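Local coordinates for protein afamin (Homo sapiens, PDB 5OKL) that carries hydrophobic molecules in body fluids, binds vitamin E and keeps lipidated Wnt proteins soluble and active, at residues H201-L206 with S243-C248; F30-Q35 with P150-P155. All blocks are in the same frame, centred on the assembly; numbering follows the deposited sequence. Where two conformers were deposited one is given.

Overall arrangement
Contact 1 pairs helix 186-209 with helix 231-250 in the second albumin domain. Contact 2 lies in the first domain. It joins the C-terminal end of helix 22-33 to the loop that leads into helix 154-169. Along the chain the two come in series, with contact 2 complete before contact 1 opens. Their centres are about 14 Å apart, and they meet through Phe153. Its ring packs on Cys203, Tyr245 and Cys248, with Cys248 CB 3.5 Å from Phe153 CZ. The loop of contact 2 therefore ties the first domain to the helices of the second domain, within the region that forms the pocket for hydrophobic ligands.

Contact 1: residues H201-L206 with S243-C248; sequences HVCGAL and SNYDGC
The Tyr245 ring receives Val202 over one face and Cys203 at its edge. Val202 CG1 stands 3.6 Å from the centroid of the Tyr245 ring, in a CH-pi contact shifted toward the rim. The methyl lies 27° off the ring normal. Its nearest ring atoms are CD1 and CE1, and Val202 CG1 comes to 3.3 Å from Tyr245 CE1. This methyl is anti to the backbone N of Val202 (chi1 176°), which turns it to the ring. The other methyl, CG2, passes more distantly by the hydroxyl. The two side chains cross at about a right angle. Near the ring plane, Cys203 SG lies 4.4 Å from Tyr245 CD1. That sulfur is in a disulfide with Cys249, the residue after Cys248, so the bond joins the two helices. Phe153, from the first albumin domain, also meets the Tyr245 ring. The hydroxyl end is held elsewhere, by a hydrogen bond between Tyr245 OH and Tyr218 OH.

One turn after Val202, Leu206 reaches the backbone of the facing helix. Leu206 CD2 is 4.1 Å from Tyr245 O and 3.7 Å from Asp246 OD1. The CB of Asp246 points away from helix 186-209, but the carboxylate turns back so that OD1 meets the leucine methyls, the two side chains crossing at about a right angle. This is the more exposed margin of the contact. No hydrogen bond joins the two segments. The side chains meet by packing, and the Cys203-Cys249 disulfide ties the helices covalently.

The short helical axes pass 10.3 Å apart at an angle of 89°, nearly perpendicular. Cys248 pairs with Cys256, and the adjacent Cys249 with Cys203. These linked disulfides through neighbouring cysteines are the hallmark of the all-helical serum albumin fold. Here they lie in the region of the second domain that forms the hydrophobic ligand pocket.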
loop_
_atom_site.group_PDB
_atom_site.type_symbol
_atom_site.label_atom_id
_atom_site.label_comp_id
_atom_site.label_asym_id
_atom_site.label_seq_id
_atom_site.Cartn_x
_atom_site.Cartn_y
_atom_site.Cartn_z
ATOM N N HIS A 201 -1.939 -1.677 2.610
ATOM C CA HIS A 201 -1.259 -2.861 3.131
ATOM C C HIS A 201 -1.795 -3.233 4.525
ATOM O O HIS A 201 -2.081 -4.387 4.818
ATOM C CB HIS A 201 0.240 -2.546 3.222
ATOM C CG HIS A 201 1.095 -3.713 3.554
ATOM N ND1 HIS A 201 1.305 -4.725 2.659
ATOM C CD2 HIS A 201 1.850 -4.001 4.637
ATOM C CE1 HIS A 201 2.143 -5.605 3.172
ATOM N NE2 HIS A 201 2.491 -5.188 4.375
ATOM N N VAL A 202 -1.948 -2.247 5.377
ATOM C CA VAL A 202 -2.479 -2.506 6.708
ATOM C C VAL A 202 -3.962 -2.912 6.629
ATOM O O VAL A 202 -4.360 -3.903 7.259
ATOM C CB VAL A 202 -2.232 -1.315 7.659
ATOM C CG1 VAL A 202 -2.874 -1.561 9.028
ATOM C CG2 VAL A 202 -0.724 -1.087 7.814
ATOM N N CYS A 203 -4.768 -2.208 5.828
ATOM C CA CYS A 203 -6.195 -2.594 5.682
ATOM C C CYS A 203 -6.380 -3.989 5.054
ATOM O O CYS A 203 -7.223 -4.776 5.513
ATOM C CB CYS A 203 -6.995 -1.557 4.916
ATOM S SG CYS A 203 -7.028 0.063 5.709
ATOM N N GLY A 204 -5.571 -4.305 4.037
ATOM C CA GLY A 204 -5.531 -5.646 3.454
ATOM C C GLY A 204 -5.203 -6.703 4.479
ATOM O O GLY A 204 -5.844 -7.756 4.524
ATOM N N ALA A 205 -4.217 -6.424 5.320
ATOM C CA ALA A 205 -3.856 -7.331 6.400
ATOM C C ALA A 205 -4.974 -7.506 7.437
ATOM O O ALA A 205 -5.186 -8.609 7.952
ATOM C CB ALA A 205 -2.586 -6.859 7.099
ATOM N N LEU A 206 -5.673 -6.427 7.756
ATOM C CA LEU A 206 -6.817 -6.503 8.684
ATOM C C LEU A 206 -7.906 -7.433 8.118
ATOM O O LEU A 206 -8.392 -8.295 8.832
ATOM C CB LEU A 206 -7.389 -5.102 8.983
ATOM C CG LEU A 206 -8.671 -4.963 9.816
ATOM C CD1 LEU A 206 -8.511 -5.561 11.216
ATOM C CD2 LEU A 206 -9.048 -3.488 9.898
ATOM N N SER A 243 -7.900 0.880 16.623
ATOM C CA SER A 243 -9.270 1.372 16.450
ATOM C C SER A 243 -9.367 2.403 15.314
ATOM O O SER A 243 -10.359 2.451 14.599
ATOM C CB SER A 243 -9.807 1.976 17.756
ATOM O OG SER A 243 -9.065 3.118 18.141
ATOM N N ASN A 244 -8.332 3.224 15.163
ATOM C CA ASN A 244 -8.232 4.161 14.047
ATOM C C ASN A 244 -8.343 3.366 12.719
ATOM O O ASN A 244 -9.171 3.703 11.854
ATOM C CB ASN A 244 -6.917 4.962 14.155
ATOM C CG ASN A 244 -6.826 6.149 13.171
ATOM O OD1 ASN A 244 -7.815 6.621 12.614
ATOM N ND2 ASN A 244 -5.617 6.651 12.990
ATOM N N TYR A 245 -7.563 2.282 12.599
ATOM C CA TYR A 245 -7.591 1.434 11.394
ATOM C C TYR A 245 -8.941 0.732 11.127
ATOM O O TYR A 245 -9.348 0.643 9.980
ATOM C CB TYR A 245 -6.420 0.427 11.368
ATOM C CG TYR A 245 -5.159 1.030 10.795
ATOM C CD1 TYR A 245 -4.930 1.012 9.430
ATOM C CD2 TYR A 245 -4.215 1.653 11.604
ATOM C CE1 TYR A 245 -3.793 1.563 8.892
ATOM C CE2 TYR A 245 -3.077 2.211 11.068
ATOM C CZ TYR A 245 -2.888 2.166 9.697
ATOM O OH TYR A 245 -1.791 2.701 9.085
ATOM N N ASP A 246 -9.643 0.261 12.153
ATOM C CA ASP A 246 -10.983 -0.349 11.941
ATOM C C ASP A 246 -11.947 0.636 11.272
ATOM O O ASP A 246 -12.691 0.265 10.364
ATOM C CB ASP A 246 -11.628 -0.837 13.246
ATOM C CG ASP A 246 -10.781 -1.853 14.000
ATOM O OD1 ASP A 246 -9.916 -2.520 13.402
ATOM O OD2 ASP A 246 -11.002 -1.986 15.219
ATOM N N GLY A 247 -11.903 1.894 11.708
ATOM C CA GLY A 247 -12.745 2.949 11.134
ATOM C C GLY A 247 -12.281 3.391 9.753
ATOM O O GLY A 247 -13.079 3.420 8.798
ATOM N N CYS A 248 -10.994 3.728 9.649
ATOM C CA CYS A 248 -10.414 4.210 8.378
ATOM C C CYS A 248 -10.479 3.167 7.243
ATOM O O CYS A 248 -10.780 3.514 6.111
ATOM C CB CYS A 248 -8.972 4.699 8.571
ATOM S SG CYS A 248 -8.764 6.031 9.780
#

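Contact 2: residues F30-Q35 with P150-P155; sequences FAQYVQ and PFVFAP
Gln32 lies along the backbone of Pro150 and sends its amide on to Val152. The tight part of the contact is here. Gln32 CB, CG and CD all pack on the Pro150 carbonyl, and Gln32 CD comes to 3.2 Å from Pro150 O. The glutamine chain is extended beyond CG (chi2 -175°), which carries its amide past that carbonyl. Gln32 NE2 then donates to Val152 O at 2.8 Å. The bond is nearly straight, at 163°. It uses a lone pair in the carbonyl plane and lies in the glutamine's own amide plane. NE2 also donates to Asn149 O, while Pro150 O is taken by Lys108 NZ.

The looser side is watered. Two waters lie between Gln32 OE1 and Val152 O, within hydrogen-bonding reach of both, though water 1 is farther from Val152 O. Water 2 lies 2.8 Å from Gln32 OE1 and 2.7 Å from Val152 O. Gln35 touches more lightly, with Gln35 NE2 3.6 Å from Pro150 CG, and its OE1 accepts from Lys109 N.

Both ends of the Gln32 amide are used, NE2 by two carbonyls and OE1 by water. An alanine in place of Gln32 would probably leave Val152 O and Asn149 O without their amide donor and the waters without an acceptor on this helix. The chemistry implies that a buried glutamine amide helps to hold the loop before helix 154-169, by giving N-H donors to two of its backbone carbonyls.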
loop_
_atom_site.group_PDB
_atom_site.type_symbol
_atom_site.label_atom_id
_atom_site.label_comp_id
_atom_site.label_asym_id
_atom_site.label_seq_id
_atom_site.Cartn_x
_atom_site.Cartn_y
_atom_site.Cartn_z
ATOM N N PHE A 30 -18.178 10.043 -0.633
ATOM C CA PHE A 30 -19.025 9.681 -1.763
ATOM C C PHE A 30 -18.181 9.290 -2.972
ATOM O O PHE A 30 -18.442 8.271 -3.592
ATOM C CB PHE A 30 -19.964 10.862 -2.076
ATOM C CG PHE A 30 -21.059 10.577 -3.088
ATOM C CD1 PHE A 30 -21.438 9.293 -3.454
ATOM C CD2 PHE A 30 -21.755 11.650 -3.639
ATOM C CE1 PHE A 30 -22.463 9.085 -4.364
ATOM C CE2 PHE A 30 -22.780 11.449 -4.549
ATOM C CZ PHE A 30 -23.137 10.162 -4.915
ATOM N N ALA A 31 -17.157 10.078 -3.287
ATOM C CA ALA A 31 -16.270 9.755 -4.417
ATOM C C ALA A 31 -15.495 8.447 -4.230
ATOM O O ALA A 31 -15.250 7.747 -5.202
ATOM C CB ALA A 31 -15.315 10.908 -4.697
ATOM N N GLN A 32 -15.136 8.105 -2.988
ATOM C CA GLN A 32 -14.460 6.828 -2.713
ATOM C C GLN A 32 -15.444 5.659 -2.770
ATOM O O GLN A 32 -15.128 4.633 -3.328
ATOM C CB GLN A 32 -13.745 6.841 -1.354
ATOM C CG GLN A 32 -12.541 7.744 -1.280
ATOM C CD GLN A 32 -11.787 7.634 0.040
ATOM O OE1 GLN A 32 -12.393 7.456 1.088
ATOM N NE2 GLN A 32 -10.463 7.762 -0.011
ATOM N N TYR A 33 -16.631 5.825 -2.195
ATOM C CA TYR A 33 -17.641 4.756 -2.179
ATOM C C TYR A 33 -18.293 4.501 -3.549
ATOM O O TYR A 33 -18.567 3.336 -3.916
ATOM C CB TYR A 33 -18.739 5.059 -1.152
ATOM C CG TYR A 33 -18.394 4.747 0.296
ATOM C CD1 TYR A 33 -17.898 3.487 0.666
ATOM C CD2 TYR A 33 -18.613 5.683 1.309
ATOM C CE1 TYR A 33 -17.608 3.184 1.999
ATOM C CE2 TYR A 33 -18.328 5.382 2.637
ATOM C CZ TYR A 33 -17.817 4.135 2.973
ATOM O OH TYR A 33 -17.533 3.839 4.277
ATOM N N VAL A 34 -18.569 5.582 -4.280
ATOM C CA VAL A 34 -19.175 5.484 -5.613
ATOM C C VAL A 34 -18.279 6.229 -6.600
ATOM O O VAL A 34 -18.429 7.439 -6.855
ATOM C CB VAL A 34 -20.628 6.009 -5.637
ATOM C CG1 VAL A 34 -21.326 5.591 -6.933
ATOM C CG2 VAL A 34 -21.409 5.470 -4.455
ATOM N N GLN A 35 -17.329 5.478 -7.144
ATOM C CA GLN A 35 -16.260 6.045 -7.965
ATOM C C GLN A 35 -16.744 6.526 -9.340
ATOM O O GLN A 35 -16.088 7.334 -9.979
ATOM C CB GLN A 35 -15.129 5.031 -8.085
ATOM C CG GLN A 35 -14.455 4.774 -6.736
ATOM C CD GLN A 35 -13.699 3.482 -6.702
ATOM O OE1 GLN A 35 -14.250 2.447 -6.338
ATOM N NE2 GLN A 35 -12.442 3.518 -7.124
ATOM N N PRO A 150 -9.499 5.096 -3.700
ATOM C CA PRO A 150 -10.676 4.926 -2.869
ATOM C C PRO A 150 -10.402 4.479 -1.433
ATOM O O PRO A 150 -11.335 4.501 -0.626
ATOM C CB PRO A 150 -11.462 3.856 -3.614
ATOM C CG PRO A 150 -10.406 3.011 -4.192
ATOM C CD PRO A 150 -9.380 3.997 -4.672
ATOM N N PHE A 151 -9.172 4.061 -1.132
ATOM C CA PHE A 151 -8.824 3.577 0.207
ATOM C C PHE A 151 -8.000 4.543 1.060
ATOM O O PHE A 151 -7.897 4.340 2.271
ATOM C CB PHE A 151 -8.091 2.251 0.092
ATOM C CG PHE A 151 -8.884 1.196 -0.619
ATOM C CD1 PHE A 151 -9.977 0.622 -0.004
ATOM C CD2 PHE A 151 -8.526 0.758 -1.890
ATOM C CE1 PHE A 151 -10.728 -0.345 -0.638
ATOM C CE2 PHE A 151 -9.259 -0.230 -2.529
ATOM C CZ PHE A 151 -10.372 -0.776 -1.901
ATOM N N VAL A 152 -7.408 5.572 0.450
ATOM C CA VAL A 152 -6.578 6.541 1.177
ATOM C C VAL A 152 -7.383 7.274 2.255
ATOM O O VAL A 152 -8.527 7.697 2.034
ATOM C CB VAL A 152 -5.877 7.553 0.228
ATOM C CG1 VAL A 152 -6.871 8.400 -0.552
ATOM C CG2 VAL A 152 -4.912 8.445 0.986
ATOM N N PHE A 153 -6.774 7.407 3.427
ATOM C CA PHE A 153 -7.480 7.939 4.603
ATOM C C PHE A 153 -7.605 9.446 4.449
ATOM O O PHE A 153 -6.743 10.065 3.824
ATOM C CB PHE A 153 -6.720 7.616 5.911
ATOM C CG PHE A 153 -6.526 6.136 6.192
ATOM C CD1 PHE A 153 -7.166 5.143 5.461
ATOM C CD2 PHE A 153 -5.725 5.748 7.272
ATOM C CE1 PHE A 153 -6.984 3.803 5.770
ATOM C CE2 PHE A 153 -5.532 4.405 7.576
ATOM C CZ PHE A 153 -6.159 3.433 6.823
ATOM N N ALA A 154 -8.668 10.013 5.009
ATOM C CA ALA A 154 -8.997 11.436 4.836
ATOM C C ALA A 154 -7.969 12.439 5.328
ATOM O O ALA A 154 -7.735 13.425 4.630
ATOM C CB ALA A 154 -10.363 11.771 5.456
ATOM N N PRO A 155 -7.380 12.224 6.531
ATOM C CA PRO A 155 -6.316 13.131 6.977
ATOM C C PRO A 155 -5.166 13.279 5.968
ATOM O O PRO A 155 -4.656 14.391 5.754
ATOM C CB PRO A 155 -5.820 12.472 8.275
ATOM C CG PRO A 155 -6.990 11.706 8.787
ATOM C CD PRO A 155 -7.664 11.189 7.550
HETATM O O HOH W 1 -11.065 5.745 2.779
HETATM O O HOH W 2 -10.884 8.710 3.020
#